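Local coordinates for tailspike protein (Acinetobacter phage vB_ApiP_P1, PDB 6E1R) that probably binds and cleaves the capsular polysaccharide of its Acinetobacter host as a trimeric phage tailspike of the hydrolase class, at residues K294-G306 with S324-G336. Numbering follows the deposited sequence.
Sequences KCTASSPIMFVGG and SATGFVPLIKFQG
Phe303 and Phe334 lie side by side on neighbouring coils of a right-handed parallel beta-helix, the fold of many phage tailspikes, and illustrate how such a solenoid stacks like residues in register. Their ring planes differ by just 2°, but the rings are slid apart and barely overlap, with centroids 5.1 Å apart; the closest atoms are Phe303 CD1 and Phe334 CE1 at 3.6 Å. In both residues CG stands beside the backbone N (chi1 close to -60°), which gives the two rings the same heading. Phe278 and Phe360 extend the row along the coil interior.

The axes of the short segments 301-304 and 331-335 approach to 4.8 Å and run parallel, and the strands are zipped by alternating bonds: Phe303 N gives to Lys333 O at 2.8 Å, and Phe303 O receives Gln335 N. On the same inner face, Ile301 and Ile332 continue the apolar packing, and the side chains of Ile301 and Val329 cross at about a right angle, Ile301 CD1 meeting Val329 CG2.

The outward face is mixed, apolar Met302 and Val304 beside polar Lys333 and Gln335, yet the trimer buries it. The extended Lys333 carries NZ to a salt bridge with Glu361 of the second subunit, while Gln335 bonds to its own counterparts in both neighbouring subunits, a ring of amides consistent with a threefold axis.

Toward the loops the match slackens, although the touching residues stay buried there too. In contrast to the regular ladder, the hydrogen bond from Ser299 N to Phe328 O is weak, 3.3 Å long and bent to 132°. Next to it, Val329 sets both methyls beside the carbonyl of Ser299, whose O lies 3.3 Å from Val329 CG1 and 3.4 Å from Val329 CG2.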
ATOM      1  N   LYS A 294      11.995 -11.018  14.620  1.00 28.18           N
ATOM      2  CA  LYS A 294      11.577 -11.384  15.969  1.00 27.04           C
ATOM      3  C   LYS A 294      11.306 -10.093  16.728  1.00 33.40           C
ATOM      4  O   LYS A 294      12.230  -9.311  16.975  1.00 46.16           O
ATOM      5  CB  LYS A 294      12.638 -12.213  16.686  1.00 30.45           C
ATOM      6  CG  LYS A 294      12.256 -12.527  18.126  1.00 40.54           C
ATOM      7  CD  LYS A 294      13.441 -12.998  18.944  1.00 46.75           C
ATOM      8  CE  LYS A 294      13.922 -14.347  18.485  1.00 46.38           C
ATOM      9  NZ  LYS A 294      14.993 -14.880  19.377  1.00 45.35           N
ATOM     10  N   CYS A 295      10.050  -9.865  17.098  1.00 33.67           N
ATOM     11  CA  CYS A 295       9.671  -8.588  17.679  1.00 37.80           C
ATOM     12  C   CYS A 295       8.641  -8.775  18.782  1.00 38.81           C
ATOM     13  O   CYS A 295       7.722  -9.589  18.660  1.00 44.35           O
ATOM     14  CB  CYS A 295       9.111  -7.642  16.610  1.00 38.61           C
ATOM     15  SG  CYS A 295       7.602  -8.235  15.811  1.00 40.01           S
ATOM     16  N   THR A 296       8.816  -8.016  19.862  1.00 41.38           N
ATOM     17  CA  THR A 296       7.784  -7.810  20.875  1.00 42.43           C
ATOM     18  C   THR A 296       7.110  -6.497  20.497  1.00 44.19           C
ATOM     19  O   THR A 296       7.555  -5.416  20.882  1.00 42.13           O
ATOM     20  CB  THR A 296       8.379  -7.765  22.279  1.00 44.25           C
ATOM     21  OG1 THR A 296       9.062  -8.994  22.552  1.00 43.82           O
ATOM     22  CG2 THR A 296       7.289  -7.547  23.319  1.00 32.85           C
ATOM     23  N   ALA A 297       6.046  -6.593  19.703  1.00 39.50           N
ATOM     24  CA  ALA A 297       5.466  -5.431  19.052  1.00 35.13           C
ATOM     25  C   ALA A 297       3.965  -5.359  19.289  1.00 32.58           C
ATOM     26  O   ALA A 297       3.323  -6.332  19.692  1.00 39.07           O
ATOM     27  CB  ALA A 297       5.739  -5.448  17.542  1.00 30.11           C
ATOM     28  N   SER A 298       3.421  -4.172  19.036  1.00 33.25           N
ATOM     29  CA  SER A 298       1.990  -3.942  18.918  1.00 33.36           C
ATOM     30  C   SER A 298       1.753  -3.187  17.616  1.00 35.11           C
ATOM     31  O   SER A 298       2.700  -2.801  16.923  1.00 34.81           O
ATOM     32  CB  SER A 298       1.427  -3.179  20.124  1.00 32.32           C
ATOM     33  OG  SER A 298       2.028  -1.907  20.261  1.00 49.18           O
ATOM     34  N   SER A 299       0.473  -2.999  17.273  1.00 35.67           N
ATOM     35  CA  SER A 299       0.034  -2.401  16.012  1.00 33.18           C
ATOM     36  C   SER A 299       0.373  -3.335  14.851  1.00 28.70           C
ATOM     37  O   SER A 299       1.214  -4.230  14.998  1.00 29.11           O
ATOM     38  CB  SER A 299       0.654  -1.014  15.807  1.00 38.69           C
ATOM     39  OG  SER A 299      -0.073  -0.024  16.511  1.00 48.72           O
ATOM     40  N   PRO A 300      -0.260  -3.172  13.690  1.00 28.55           N
ATOM     41  CA  PRO A 300      -0.031  -4.111  12.589  1.00 31.14           C
ATOM     42  C   PRO A 300       1.357  -3.985  11.979  1.00 35.85           C
ATOM     43  O   PRO A 300       2.048  -2.972  12.114  1.00 41.62           O
ATOM     44  CB  PRO A 300      -1.109  -3.729  11.569  1.00 31.45           C
ATOM     45  CG  PRO A 300      -1.385  -2.302  11.863  1.00 31.78           C
ATOM     46  CD  PRO A 300      -1.310  -2.195  13.352  1.00 29.61           C
ATOM     47  N   ILE A 301       1.758  -5.056  11.300  1.00 35.71           N
ATOM     48  CA  ILE A 301       2.994  -5.110  10.528  1.00 34.15           C
ATOM     49  C   ILE A 301       2.620  -5.515   9.110  1.00 37.47           C
ATOM     50  O   ILE A 301       2.030  -6.583   8.901  1.00 39.66           O
ATOM     51  CB  ILE A 301       4.009  -6.094  11.131  1.00 32.28           C
ATOM     52  CG1 ILE A 301       4.307  -5.728  12.586  1.00 29.05           C
ATOM     53  CG2 ILE A 301       5.286  -6.115  10.304  1.00 35.63           C
ATOM     54  CD1 ILE A 301       5.188  -6.733  13.295  1.00 27.16           C
HETATM   55  N   MSE A 302       2.952  -4.670   8.140  1.00 35.99           N
HETATM   56  CA  MSE A 302       2.530  -4.915   6.764  1.00 35.86           C
HETATM   57  C   MSE A 302       3.690  -4.984   5.779  1.00 37.53           C
HETATM   58  O   MSE A 302       4.656  -4.228   5.879  1.00 44.38           O
HETATM   59  CB  MSE A 302       1.550  -3.832   6.314  1.00 39.52           C
HETATM   60  CG  MSE A 302       0.311  -3.717   7.176  1.00 52.25           C
HETATM   61 SE   MSE A 302      -0.893  -2.340   6.515  1.00 72.93          SE
HETATM   62  CE  MSE A 302       0.373  -0.858   6.409  1.00 68.76           C
ATOM     63  N   PHE A 303       3.577  -5.900   4.821  1.00 33.00           N
ATOM     64  CA  PHE A 303       4.522  -6.030   3.717  1.00 32.57           C
ATOM     65  C   PHE A 303       3.767  -5.734   2.429  1.00 34.74           C
ATOM     66  O   PHE A 303       2.965  -6.557   1.973  1.00 37.30           O
ATOM     67  CB  PHE A 303       5.147  -7.425   3.677  1.00 32.58           C
ATOM     68  CG  PHE A 303       5.935  -7.775   4.906  1.00 33.74           C
ATOM     69  CD1 PHE A 303       5.313  -8.333   6.010  1.00 29.35           C
ATOM     70  CD2 PHE A 303       7.302  -7.548   4.955  1.00 33.70           C
ATOM     71  CE1 PHE A 303       6.035  -8.659   7.138  1.00 29.40           C
ATOM     72  CE2 PHE A 303       8.031  -7.871   6.083  1.00 29.25           C
ATOM     73  CZ  PHE A 303       7.397  -8.426   7.175  1.00 31.20           C
ATOM     74  N   VAL A 304       4.017  -4.567   1.847  1.00 31.10           N
ATOM     75  CA  VAL A 304       3.323  -4.130   0.637  1.00 32.00           C
ATOM     76  C   VAL A 304       4.298  -4.342  -0.518  1.00 35.29           C
ATOM     77  O   VAL A 304       5.138  -3.491  -0.821  1.00 37.52           O
ATOM     78  CB  VAL A 304       2.850  -2.680   0.740  1.00 28.51           C
ATOM     79  CG1 VAL A 304       2.081  -2.283  -0.509  1.00 29.01           C
ATOM     80  CG2 VAL A 304       1.986  -2.488   1.982  1.00 27.52           C
ATOM     81  N   GLY A 305       4.188  -5.501  -1.165  1.00 36.82           N
ATOM     82  CA  GLY A 305       5.080  -5.858  -2.251  1.00 30.37           C
ATOM     83  C   GLY A 305       6.464  -6.256  -1.777  1.00 31.27           C
ATOM     84  O   GLY A 305       6.874  -5.881  -0.675  1.00 36.04           O
ATOM     85  N   GLY A 306       7.186  -7.044  -2.579  1.00 27.73           N
ATOM     86  CA  GLY A 306       8.557  -7.378  -2.270  1.00 27.43           C
ATOM     87  C   GLY A 306       8.791  -8.871  -2.334  1.00 40.70           C
ATOM     88  O   GLY A 306       7.979  -9.628  -2.877  1.00 45.40           O
ATOM     89  N   SER A 324      -0.207 -10.400  25.362  1.00 44.84           N
ATOM     90  CA  SER A 324      -1.323  -9.773  24.660  1.00 43.14           C
ATOM     91  C   SER A 324      -2.139  -8.860  25.564  1.00 43.33           C
ATOM     92  O   SER A 324      -2.842  -7.976  25.059  1.00 46.03           O
ATOM     93  CB  SER A 324      -2.230 -10.842  24.045  1.00 46.45           C
ATOM     94  OG  SER A 324      -2.820 -11.650  25.048  1.00 57.42           O
ATOM     95  N   ALA A 325      -2.068  -9.054  26.882  1.00 41.42           N
ATOM     96  CA  ALA A 325      -2.767  -8.157  27.795  1.00 43.62           C
ATOM     97  C   ALA A 325      -2.162  -6.760  27.771  1.00 49.67           C
ATOM     98  O   ALA A 325      -2.882  -5.770  27.947  1.00 48.32           O
ATOM     99  CB  ALA A 325      -2.744  -8.730  29.211  1.00 62.39           C
ATOM    100  N   THR A 326      -0.846  -6.663  27.565  1.00 50.12           N
ATOM    101  CA  THR A 326      -0.193  -5.364  27.451  1.00 47.99           C
ATOM    102  C   THR A 326      -0.328  -4.797  26.043  1.00 45.28           C
ATOM    103  O   THR A 326      -0.626  -3.609  25.874  1.00 45.13           O
ATOM    104  CB  THR A 326       1.283  -5.484  27.836  1.00 50.50           C
ATOM    105  OG1 THR A 326       1.392  -6.024  29.159  1.00 53.04           O
ATOM    106  CG2 THR A 326       1.962  -4.124  27.791  1.00 50.06           C
ATOM    107  N   GLY A 327      -0.117  -5.628  25.033  1.00 39.97           N
ATOM    108  CA  GLY A 327      -0.241  -5.188  23.657  1.00 36.65           C
ATOM    109  C   GLY A 327       0.069  -6.338  22.726  1.00 38.66           C
ATOM    110  O   GLY A 327       0.683  -7.337  23.116  1.00 38.96           O
ATOM    111  N   PHE A 328      -0.366  -6.179  21.479  1.00 35.38           N
ATOM    112  CA  PHE A 328      -0.179  -7.231  20.491  1.00 35.00           C
ATOM    113  C   PHE A 328      -0.295  -6.645  19.095  1.00 32.29           C
ATOM    114  O   PHE A 328      -0.808  -5.540  18.901  1.00 33.33           O
ATOM    115  CB  PHE A 328      -1.199  -8.362  20.674  1.00 40.45           C
ATOM    116  CG  PHE A 328      -2.626  -7.933  20.476  1.00 33.60           C
ATOM    117  CD1 PHE A 328      -3.234  -8.046  19.234  1.00 32.75           C
ATOM    118  CD2 PHE A 328      -3.362  -7.418  21.531  1.00 35.58           C
ATOM    119  CE1 PHE A 328      -4.546  -7.652  19.049  1.00 38.84           C
ATOM    120  CE2 PHE A 328      -4.676  -7.022  21.352  1.00 36.49           C
ATOM    121  CZ  PHE A 328      -5.268  -7.141  20.111  1.00 37.62           C
ATOM    122  N   VAL A 329       0.187  -7.411  18.123  1.00 31.42           N
ATOM    123  CA  VAL A 329      -0.007  -7.099  16.711  1.00 31.97           C
ATOM    124  C   VAL A 329      -1.377  -7.638  16.320  1.00 39.57           C
ATOM    125  O   VAL A 329      -1.645  -8.833  16.507  1.00 43.19           O
ATOM    126  CB  VAL A 329       1.109  -7.699  15.843  1.00 32.31           C
ATOM    127  CG1 VAL A 329       0.863  -7.400  14.373  1.00 35.21           C
ATOM    128  CG2 VAL A 329       2.466  -7.169  16.282  1.00 31.28           C
ATOM    129  N   PRO A 330      -2.283  -6.807  15.812  1.00 42.39           N
ATOM    130  CA  PRO A 330      -3.601  -7.319  15.414  1.00 38.36           C
ATOM    131  C   PRO A 330      -3.559  -8.027  14.072  1.00 38.39           C
ATOM    132  O   PRO A 330      -4.311  -8.980  13.841  1.00 40.27           O
ATOM    133  CB  PRO A 330      -4.464  -6.052  15.358  1.00 39.73           C
ATOM    134  CG  PRO A 330      -3.496  -4.970  15.019  1.00 40.50           C
ATOM    135  CD  PRO A 330      -2.203  -5.340  15.703  1.00 40.67           C
ATOM    136  N   LEU A 331      -2.684  -7.569  13.179  1.00 33.32           N
ATOM    137  CA  LEU A 331      -2.659  -8.064  11.812  1.00 32.11           C
ATOM    138  C   LEU A 331      -1.243  -8.018  11.260  1.00 38.42           C
ATOM    139  O   LEU A 331      -0.529  -7.029  11.442  1.00 44.60           O
ATOM    140  CB  LEU A 331      -3.590  -7.241  10.914  1.00 30.82           C
ATOM    141  CG  LEU A 331      -3.472  -7.489   9.411  1.00 32.21           C
ATOM    142  CD1 LEU A 331      -3.859  -8.919   9.080  1.00 35.97           C
ATOM    143  CD2 LEU A 331      -4.326  -6.500   8.633  1.00 36.98           C
ATOM    144  N   ILE A 332      -0.847  -9.094  10.587  1.00 35.99           N
ATOM    145  CA  ILE A 332       0.364  -9.127   9.778  1.00 34.66           C
ATOM    146  C   ILE A 332      -0.075  -9.430   8.353  1.00 37.01           C
ATOM    147  O   ILE A 332      -0.514 -10.549   8.056  1.00 38.26           O
ATOM    148  CB  ILE A 332       1.377 -10.162  10.280  1.00 31.99           C
ATOM    149  CG1 ILE A 332       1.854  -9.799  11.688  1.00 24.67           C
ATOM    150  CG2 ILE A 332       2.558 -10.254   9.323  1.00 23.82           C
ATOM    151  CD1 ILE A 332       2.885 -10.756  12.248  1.00 24.46           C
ATOM    152  N   LYS A 333       0.034  -8.439   7.471  1.00 34.89           N
ATOM    153  CA  LYS A 333      -0.455  -8.551   6.104  1.00 29.69           C
ATOM    154  C   LYS A 333       0.711  -8.738   5.147  1.00 29.95           C
ATOM    155  O   LYS A 333       1.661  -7.947   5.153  1.00 38.50           O
ATOM    156  CB  LYS A 333      -1.268  -7.317   5.707  1.00 26.13           C
ATOM    157  CG  LYS A 333      -1.880  -7.423   4.318  1.00 35.06           C
ATOM    158  CD  LYS A 333      -2.812  -6.262   4.016  1.00 32.43           C
ATOM    159  CE  LYS A 333      -3.511  -6.458   2.677  1.00 31.84           C
ATOM    160  NZ  LYS A 333      -4.415  -5.324   2.339  1.00 30.78           N
ATOM    161  N   PHE A 334       0.634  -9.782   4.330  1.00 30.57           N
ATOM    162  CA  PHE A 334       1.581 -10.027   3.245  1.00 33.19           C
ATOM    163  C   PHE A 334       0.839  -9.708   1.949  1.00 36.01           C
ATOM    164  O   PHE A 334       0.174 -10.568   1.368  1.00 42.12           O
ATOM    165  CB  PHE A 334       2.087 -11.466   3.270  1.00 36.10           C
ATOM    166  CG  PHE A 334       2.882 -11.808   4.499  1.00 36.92           C
ATOM    167  CD1 PHE A 334       4.238 -11.542   4.561  1.00 35.51           C
ATOM    168  CD2 PHE A 334       2.269 -12.393   5.593  1.00 36.48           C
ATOM    169  CE1 PHE A 334       4.968 -11.856   5.691  1.00 36.22           C
ATOM    170  CE2 PHE A 334       2.995 -12.708   6.726  1.00 32.77           C
ATOM    171  CZ  PHE A 334       4.345 -12.440   6.775  1.00 31.51           C
ATOM    172  N   GLN A 335       0.950  -8.460   1.503  1.00 30.21           N
ATOM    173  CA  GLN A 335       0.207  -7.966   0.344  1.00 31.19           C
ATOM    174  C   GLN A 335       1.085  -8.094  -0.895  1.00 33.26           C
ATOM    175  O   GLN A 335       1.976  -7.274  -1.127  1.00 28.93           O
ATOM    176  CB  GLN A 335      -0.243  -6.525   0.568  1.00 28.15           C
ATOM    177  CG  GLN A 335      -1.022  -5.934  -0.594  1.00 30.64           C
ATOM    178  CD  GLN A 335      -1.620  -4.578  -0.268  1.00 35.32           C
ATOM    179  OE1 GLN A 335      -1.781  -4.221   0.898  1.00 38.87           O
ATOM    180  NE2 GLN A 335      -1.952  -3.814  -1.303  1.00 36.73           N
ATOM    181  N   GLY A 336       0.831  -9.133  -1.688  1.00 30.24           N
ATOM    182  CA  GLY A 336       1.525  -9.330  -2.945  1.00 30.09           C
ATOM    183  C   GLY A 336       3.011  -9.584  -2.799  1.00 39.09           C
ATOM    184  O   GLY A 336       3.826  -8.902  -3.428  1.00 48.08           O
TER